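Local coordinates for protein ribokinase (Cryptococcus neoformans var. grubii serotype A, PDB 6XK2) that probably phosphorylates D-ribose at O-5 with ATP and magnesium, yielding the D-ribose 5-phosphate used for nucleotide synthesis and the pentose phosphate pathway, at residues Arg14-Gly19 with Glu67-Ile72; Cys308-Glu313 with Asn325-Arg330. All coordinates share one frame; numbering follows the deposited sequence.

Contact 1. Residues Arg14-Gly19 with Glu67-Ile72; sequences RCLVRG and ELDGAI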
loop_
_atom_site.group_PDB
_atom_site.type_symbol
_atom_site.label_atom_id
_atom_site.label_comp_id
_atom_site.label_asym_id
_atom_site.label_seq_id
_atom_site.Cartn_x
_atom_site.Cartn_y
_atom_site.Cartn_z
ATOM N N ARG A 14 18.862 -32.025 -5.526
ATOM C CA ARG A 14 19.152 -30.620 -5.295
ATOM C C ARG A 14 18.162 -29.813 -6.117
ATOM O O ARG A 14 17.923 -30.133 -7.290
ATOM C CB ARG A 14 20.591 -30.275 -5.676
ATOM C CG ARG A 14 20.953 -28.845 -5.379
ATOM C CD ARG A 14 22.328 -28.505 -5.889
ATOM N NE ARG A 14 22.845 -27.320 -5.223
ATOM C CZ ARG A 14 23.989 -26.720 -5.534
ATOM N NH1 ARG A 14 24.749 -27.192 -6.519
ATOM N NH2 ARG A 14 24.374 -25.648 -4.853
ATOM N N CYS A 15 17.560 -28.798 -5.494
ATOM C CA CYS A 15 16.510 -28.030 -6.140
ATOM C C CYS A 15 16.994 -26.624 -6.437
ATOM O O CYS A 15 17.591 -25.969 -5.581
ATOM C CB CYS A 15 15.247 -27.953 -5.281
ATOM S SG CYS A 15 13.935 -27.019 -6.136
ATOM N N LEU A 16 16.714 -26.152 -7.637
ATOM C CA LEU A 16 16.916 -24.757 -7.982
ATOM C C LEU A 16 15.540 -24.112 -8.053
ATOM O O LEU A 16 14.667 -24.593 -8.783
ATOM C CB LEU A 16 17.652 -24.604 -9.309
ATOM C CG LEU A 16 17.915 -23.138 -9.640
ATOM C CD1 LEU A 16 19.016 -22.659 -8.723
ATOM C CD2 LEU A 16 18.307 -22.939 -11.070
ATOM N N VAL A 17 15.327 -23.068 -7.256
ATOM C CA VAL A 17 14.114 -22.272 -7.337
ATOM C C VAL A 17 14.457 -21.016 -8.112
ATOM O O VAL A 17 15.317 -20.228 -7.697
ATOM C CB VAL A 17 13.544 -21.951 -5.944
ATOM C CG1 VAL A 17 12.336 -21.015 -6.059
ATOM C CG2 VAL A 17 13.123 -23.240 -5.245
ATOM N N ARG A 18 13.813 -20.846 -9.254
ATOM C CA ARG A 18 13.932 -19.629 -10.046
ATOM C C ARG A 18 12.671 -18.805 -9.792
ATOM O O ARG A 18 11.587 -19.159 -10.265
ATOM C CB ARG A 18 14.105 -19.948 -11.530
ATOM C CG ARG A 18 14.086 -18.718 -12.412
ATOM C CD ARG A 18 15.375 -17.907 -12.277
ATOM N NE ARG A 18 15.296 -16.663 -13.036
ATOM C CZ ARG A 18 15.092 -15.447 -12.513
ATOM N NH1 ARG A 18 14.959 -15.268 -11.204
ATOM N NH2 ARG A 18 15.020 -14.398 -13.321
ATOM N N GLY A 19 12.803 -17.722 -9.037
ATOM C CA GLY A 19 11.602 -17.023 -8.640
ATOM C C GLY A 19 11.872 -15.721 -7.918
ATOM O O GLY A 19 12.983 -15.187 -7.916
ATOM N N GLU A 67 18.484 -23.966 -3.762
ATOM C CA GLU A 67 19.132 -22.703 -4.095
ATOM C C GLU A 67 18.126 -21.792 -4.787
ATOM O O GLU A 67 17.427 -22.223 -5.711
ATOM C CB GLU A 67 20.337 -22.907 -5.031
ATOM C CG GLU A 67 21.469 -23.741 -4.448
ATOM C CD GLU A 67 22.452 -22.907 -3.641
ATOM O OE1 GLU A 67 22.417 -21.657 -3.738
ATOM O OE2 GLU A 67 23.265 -23.511 -2.915
ATOM N N LEU A 68 18.099 -20.523 -4.388
ATOM C CA LEU A 68 17.181 -19.545 -4.953
ATOM C C LEU A 68 17.916 -18.669 -5.955
ATOM O O LEU A 68 18.924 -18.045 -5.619
ATOM C CB LEU A 68 16.566 -18.679 -3.852
ATOM C CG LEU A 68 15.646 -17.529 -4.257
ATOM C CD1 LEU A 68 14.475 -18.039 -5.080
ATOM C CD2 LEU A 68 15.156 -16.786 -3.010
ATOM N N ASP A 69 17.378 -18.580 -7.163
ATOM C CA ASP A 69 17.988 -17.826 -8.251
ATOM C C ASP A 69 17.071 -16.646 -8.551
ATOM O O ASP A 69 15.935 -16.831 -9.003
ATOM C CB ASP A 69 18.182 -18.717 -9.479
ATOM C CG ASP A 69 19.024 -18.062 -10.553
ATOM O OD1 ASP A 69 18.877 -16.844 -10.763
ATOM O OD2 ASP A 69 19.837 -18.769 -11.195
ATOM N N GLY A 70 17.556 -15.443 -8.280
ATOM C CA GLY A 70 16.723 -14.271 -8.424
ATOM C C GLY A 70 17.478 -13.027 -8.028
ATOM O O GLY A 70 18.707 -13.026 -7.955
ATOM N N ALA A 71 16.737 -11.960 -7.758
ATOM C CA ALA A 71 17.405 -10.704 -7.460
ATOM C C ALA A 71 16.612 -9.912 -6.437
ATOM O O ALA A 71 15.378 -9.914 -6.457
ATOM C CB ALA A 71 17.601 -9.871 -8.732
ATOM N N ILE A 72 17.332 -9.224 -5.553
ATOM C CA ILE A 72 16.727 -8.296 -4.616
ATOM C C ILE A 72 17.422 -6.962 -4.782
ATOM O O ILE A 72 18.429 -6.841 -5.483
ATOM C CB ILE A 72 16.842 -8.749 -3.147
ATOM C CG1 ILE A 72 18.308 -8.959 -2.787
ATOM C CG2 ILE A 72 16.013 -9.981 -2.888
ATOM C CD1 ILE A 72 18.547 -9.248 -1.323
HETATM O O HOH W 1 22.559 -26.693 -2.505
HETATM O O HOH W 2 14.169 -12.625 -7.831
#
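Glu67 faces Leu16 across two neighbouring parallel strands of the central sheet in the ribokinase (PfkB) fold. Its backbone bonds to two residues of the other strand, as parallel pairing requires: Glu67 N donates to Cys15 O (2.8 Å) and Glu67 O accepts from Val17 N (2.7 Å). Its side chain bends at chi2 (-87°), which brings OE2 to the edge of the Arg14 guanidinium. The salt bridge from Arg14 NH2 to Glu67 OE2 measures 3.1 Å; the nitrogen stands above the carboxylate plane, and the two flat groups are 81° apart. A water that accepts from Arg14 NE and donates to Glu67 OE2 adds a second link, while Arg14 NH1 bonds to Thr137. On the same face, Leu16 CD1 rests on Glu67 CB.

Leu68 points to the other face, where its CD1 meets Val17 CG1 at 3.8 Å; branched apolar chains suit this buried layer.

Asp69 N donates to Val17 O at 2.7 Å. Asp69 O is gripped twice, by Gly19 N and by Arg18 NH1 (2.9 Å), which arrive from opposite faces of its carbonyl plane. The bend of Arg18 at chi2 (73°) swings the end of its chain toward the neighbouring strand, putting NH1 beside Asp69 O. The Asp69 carboxylate is near this positive charge without pairing with it and bonds through OD2 to Tyr155.

At Gly70, the absence of a side chain lets Gly19 O come close, and beyond it a water joins Gly19 O to Ala71 N.

Strand 15-18 is flanked on its other edge by strand 140-143. Helix 149-160 lies over Leu16 and Arg18, with Ser151 bonded to Arg18 NE, whereas helix 279-292 packs on Cys15 from the opposite face.

Contact 2. Residues Cys308-Glu313 with Asn325-Arg330; sequences CGICVE and NAVKER. With ADP (adenosine-5'-diphosphate), chain E.
Glu313 and Arg330 form an end-on, two-nitrogen salt bridge near the C-terminus of this ribokinase-fold enzyme, between the residue just past helix 297-312 and helix 324-330. Arg330 NH2 donates to Glu313 OE1 at 2.7 Å, on the syn side of the oxygen, and Arg330 NH1 reaches Glu313 OE2 at 3.0 Å from above the carboxylate plane. In keeping with that raised approach, the two planes are 37° apart. Both oxygens have further donors: Gln270 N also donates to OE2 and Asn271 ND2 to OE1, so the carboxylate is fixed from several directions, and a long acidic side chain suits this junction.

Under the guanidinium lies Ile310, whose CG1 sits over the centre of one face, 3.6 Å from Arg330 CZ. Arginine is apt here because its flat group can rest on a hydrocarbon while its edge bonds to an acid. Farther along, Ile310 CD1 meets Val327 CG2 at 4.0 Å, and Val327 also packs on Tyr286 of helix 279-292. The short helical segments cross at 109° with axes 10.6 Å apart, leaving side chains to bridge them.

Cys311, predicted to take part in the potassium site, packs on Cys282 of helix 279-292. The nucleotide is met by Val312, whose CG1 approaches the adenine of ADP. One turn earlier, Cys308 CB touches the ribose ring oxygen O4' of ADP at 3.5 Å.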
loop_
_atom_site.group_PDB
_atom_site.type_symbol
_atom_site.label_atom_id
_atom_site.label_comp_id
_atom_site.label_asym_id
_atom_site.label_seq_id
_atom_site.Cartn_x
_atom_site.Cartn_y
_atom_site.Cartn_z
ATOM N N CYS A 308 1.157 -28.203 6.271
ATOM C CA CYS A 308 0.255 -27.076 6.050
ATOM C C CYS A 308 -0.711 -26.869 7.213
ATOM O O CYS A 308 -1.095 -25.726 7.503
ATOM C CB CYS A 308 -0.524 -27.273 4.750
ATOM S SG CYS A 308 0.495 -27.137 3.273
ATOM N N GLY A 309 -1.108 -27.950 7.888
ATOM C CA GLY A 309 -1.908 -27.789 9.087
ATOM C C GLY A 309 -1.184 -26.958 10.125
ATOM O O GLY A 309 -1.748 -26.016 10.691
ATOM N N ILE A 310 0.094 -27.268 10.357
ATOM C CA ILE A 310 0.900 -26.452 11.261
ATOM C C ILE A 310 0.976 -25.024 10.747
ATOM O O ILE A 310 0.832 -24.064 11.512
ATOM C CB ILE A 310 2.310 -27.052 11.426
ATOM C CG1 ILE A 310 2.249 -28.455 12.036
ATOM C CG2 ILE A 310 3.163 -26.128 12.269
ATOM C CD1 ILE A 310 3.591 -29.165 12.093
ATOM N N CYS A 311 1.138 -24.868 9.430
ATOM C CA CYS A 311 1.340 -23.549 8.841
ATOM C C CYS A 311 0.206 -22.583 9.180
ATOM O O CYS A 311 0.459 -21.426 9.531
ATOM C CB CYS A 311 1.480 -23.693 7.327
ATOM S SG CYS A 311 1.536 -22.136 6.446
ATOM N N VAL A 312 -1.050 -23.033 9.072
ATOM C CA VAL A 312 -2.190 -22.135 9.264
ATOM C C VAL A 312 -2.488 -21.874 10.734
ATOM O O VAL A 312 -3.288 -20.976 11.054
ATOM C CB VAL A 312 -3.447 -22.682 8.563
ATOM C CG1 VAL A 312 -3.230 -22.749 7.055
ATOM C CG2 VAL A 312 -3.817 -24.040 9.130
ATOM N N GLU A 313 -1.857 -22.625 11.639
ATOM C CA GLU A 313 -1.960 -22.376 13.067
ATOM C C GLU A 313 -1.025 -21.270 13.520
ATOM O O GLU A 313 -1.080 -20.872 14.689
ATOM C CB GLU A 313 -1.661 -23.648 13.866
ATOM C CG GLU A 313 -2.598 -24.799 13.572
ATOM C CD GLU A 313 -2.169 -26.089 14.246
ATOM O OE1 GLU A 313 -1.287 -26.025 15.130
ATOM O OE2 GLU A 313 -2.728 -27.159 13.910
ATOM N N ASN A 325 11.338 -31.744 11.474
ATOM C CA ASN A 325 11.173 -32.389 12.778
ATOM C C ASN A 325 9.838 -32.036 13.416
ATOM O O ASN A 325 9.180 -32.901 14.001
ATOM C CB ASN A 325 12.308 -32.014 13.732
ATOM C CG ASN A 325 13.582 -32.778 13.460
ATOM O OD1 ASN A 325 13.559 -33.898 12.938
ATOM N ND2 ASN A 325 14.713 -32.185 13.835
ATOM N N ALA A 326 9.424 -30.770 13.319
ATOM C CA ALA A 326 8.122 -30.373 13.843
ATOM C C ALA A 326 6.994 -31.151 13.177
ATOM O O ALA A 326 6.028 -31.550 13.838
ATOM C CB ALA A 326 7.927 -28.874 13.649
ATOM N N VAL A 327 7.100 -31.371 11.865
ATOM C CA VAL A 327 6.105 -32.156 11.142
ATOM C C VAL A 327 6.146 -33.611 11.576
ATOM O O VAL A 327 5.105 -34.270 11.689
ATOM C CB VAL A 327 6.311 -32.012 9.626
ATOM C CG1 VAL A 327 5.397 -32.971 8.865
ATOM C CG2 VAL A 327 6.058 -30.571 9.210
ATOM N N LYS A 328 7.345 -34.144 11.814
ATOM C CA LYS A 328 7.453 -35.545 12.199
ATOM C C LYS A 328 6.777 -35.810 13.533
ATOM O O LYS A 328 6.201 -36.885 13.726
ATOM C CB LYS A 328 8.915 -35.976 12.256
ATOM C CG LYS A 328 9.532 -36.241 10.907
ATOM C CD LYS A 328 11.014 -36.508 11.063
ATOM C CE LYS A 328 11.684 -36.766 9.726
ATOM N NZ LYS A 328 13.146 -37.048 9.913
ATOM N N GLU A 329 6.810 -34.838 14.450
ATOM C CA GLU A 329 6.164 -35.009 15.749
ATOM C C GLU A 329 4.669 -35.264 15.615
ATOM O O GLU A 329 4.076 -35.929 16.471
ATOM C CB GLU A 329 6.419 -33.787 16.627
ATOM C CG GLU A 329 7.877 -33.584 16.984
ATOM C CD GLU A 329 8.124 -32.254 17.665
ATOM O OE1 GLU A 329 7.313 -31.873 18.545
ATOM O OE2 GLU A 329 9.120 -31.584 17.303
ATOM N N ARG A 330 4.040 -34.732 14.569
ATOM C CA ARG A 330 2.617 -34.952 14.342
ATOM C C ARG A 330 2.309 -36.265 13.625
ATOM O O ARG A 330 1.176 -36.743 13.722
ATOM C CB ARG A 330 2.019 -33.795 13.553
ATOM C CG ARG A 330 1.906 -32.543 14.359
ATOM C CD ARG A 330 0.867 -31.627 13.790
ATOM N NE ARG A 330 0.728 -30.448 14.626
ATOM C CZ ARG A 330 -0.182 -29.506 14.432
ATOM N NH1 ARG A 330 -1.043 -29.620 13.427
ATOM N NH2 ARG A 330 -0.233 -28.458 15.246
HETATM P PB ADP E . -3.367 -21.498 -2.087
HETATM O O1B ADP E . -4.790 -21.335 -2.665
HETATM O O2B ADP E . -2.977 -20.232 -1.234
HETATM O O3B ADP E . -2.349 -21.813 -3.149
HETATM P PA ADP E . -4.666 -23.354 -0.221
HETATM O O1A ADP E . -5.620 -22.313 0.266
HETATM O O2A ADP E . -5.359 -24.370 -1.162
HETATM O O3A ADP E . -3.460 -22.658 -0.995
HETATM O "O5'" ADP E . -3.841 -24.099 0.946
HETATM C "C5'" ADP E . -2.970 -25.226 0.708
HETATM C "C4'" ADP E . -3.190 -26.260 1.783
HETATM O "O4'" ADP E . -3.139 -25.642 3.087
HETATM C "C3'" ADP E . -4.543 -26.953 1.741
HETATM O "O3'" ADP E . -4.550 -27.998 0.779
HETATM C "C2'" ADP E . -4.679 -27.449 3.178
HETATM O "O2'" ADP E . -3.967 -28.664 3.379
HETATM C "C1'" ADP E . -4.064 -26.277 3.955
HETATM N N9 ADP E . -5.053 -25.286 4.370
HETATM C C8 ADP E . -5.375 -24.120 3.733
HETATM N N7 ADP E . -6.376 -23.467 4.283
HETATM C C5 ADP E . -6.728 -24.261 5.357
HETATM C C6 ADP E . -7.722 -24.130 6.350
HETATM N N6 ADP E . -8.584 -23.108 6.405
HETATM N N1 ADP E . -7.799 -25.092 7.296
HETATM C C2 ADP E . -6.939 -26.113 7.246
HETATM N N3 ADP E . -5.967 -26.351 6.359
HETATM C C4 ADP E . -5.917 -25.384 5.439
#

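In the fold
Contacts 1 and 2 follow one another along the chain, contact 1 closing before contact 2 opens; their centres lie 25 Å apart and their nearest atoms about 16 Å, so they do not touch. Contact 1 joins two strands in the large central sheet, beside the predicted ribose site: Gly52 and Glu146 lie near Val17 and Gly19, respectively. Contact 2 joins helices 297-312 and 324-330 close to bound ADP. Helix 279-292 is shared, meeting Cys15 in the first and Cys308, Cys311, Val312 and Val327 in the second. It also carries Asp281, the predicted proton acceptor, consistent with a catalytic centre between sugar and nucleotide sites.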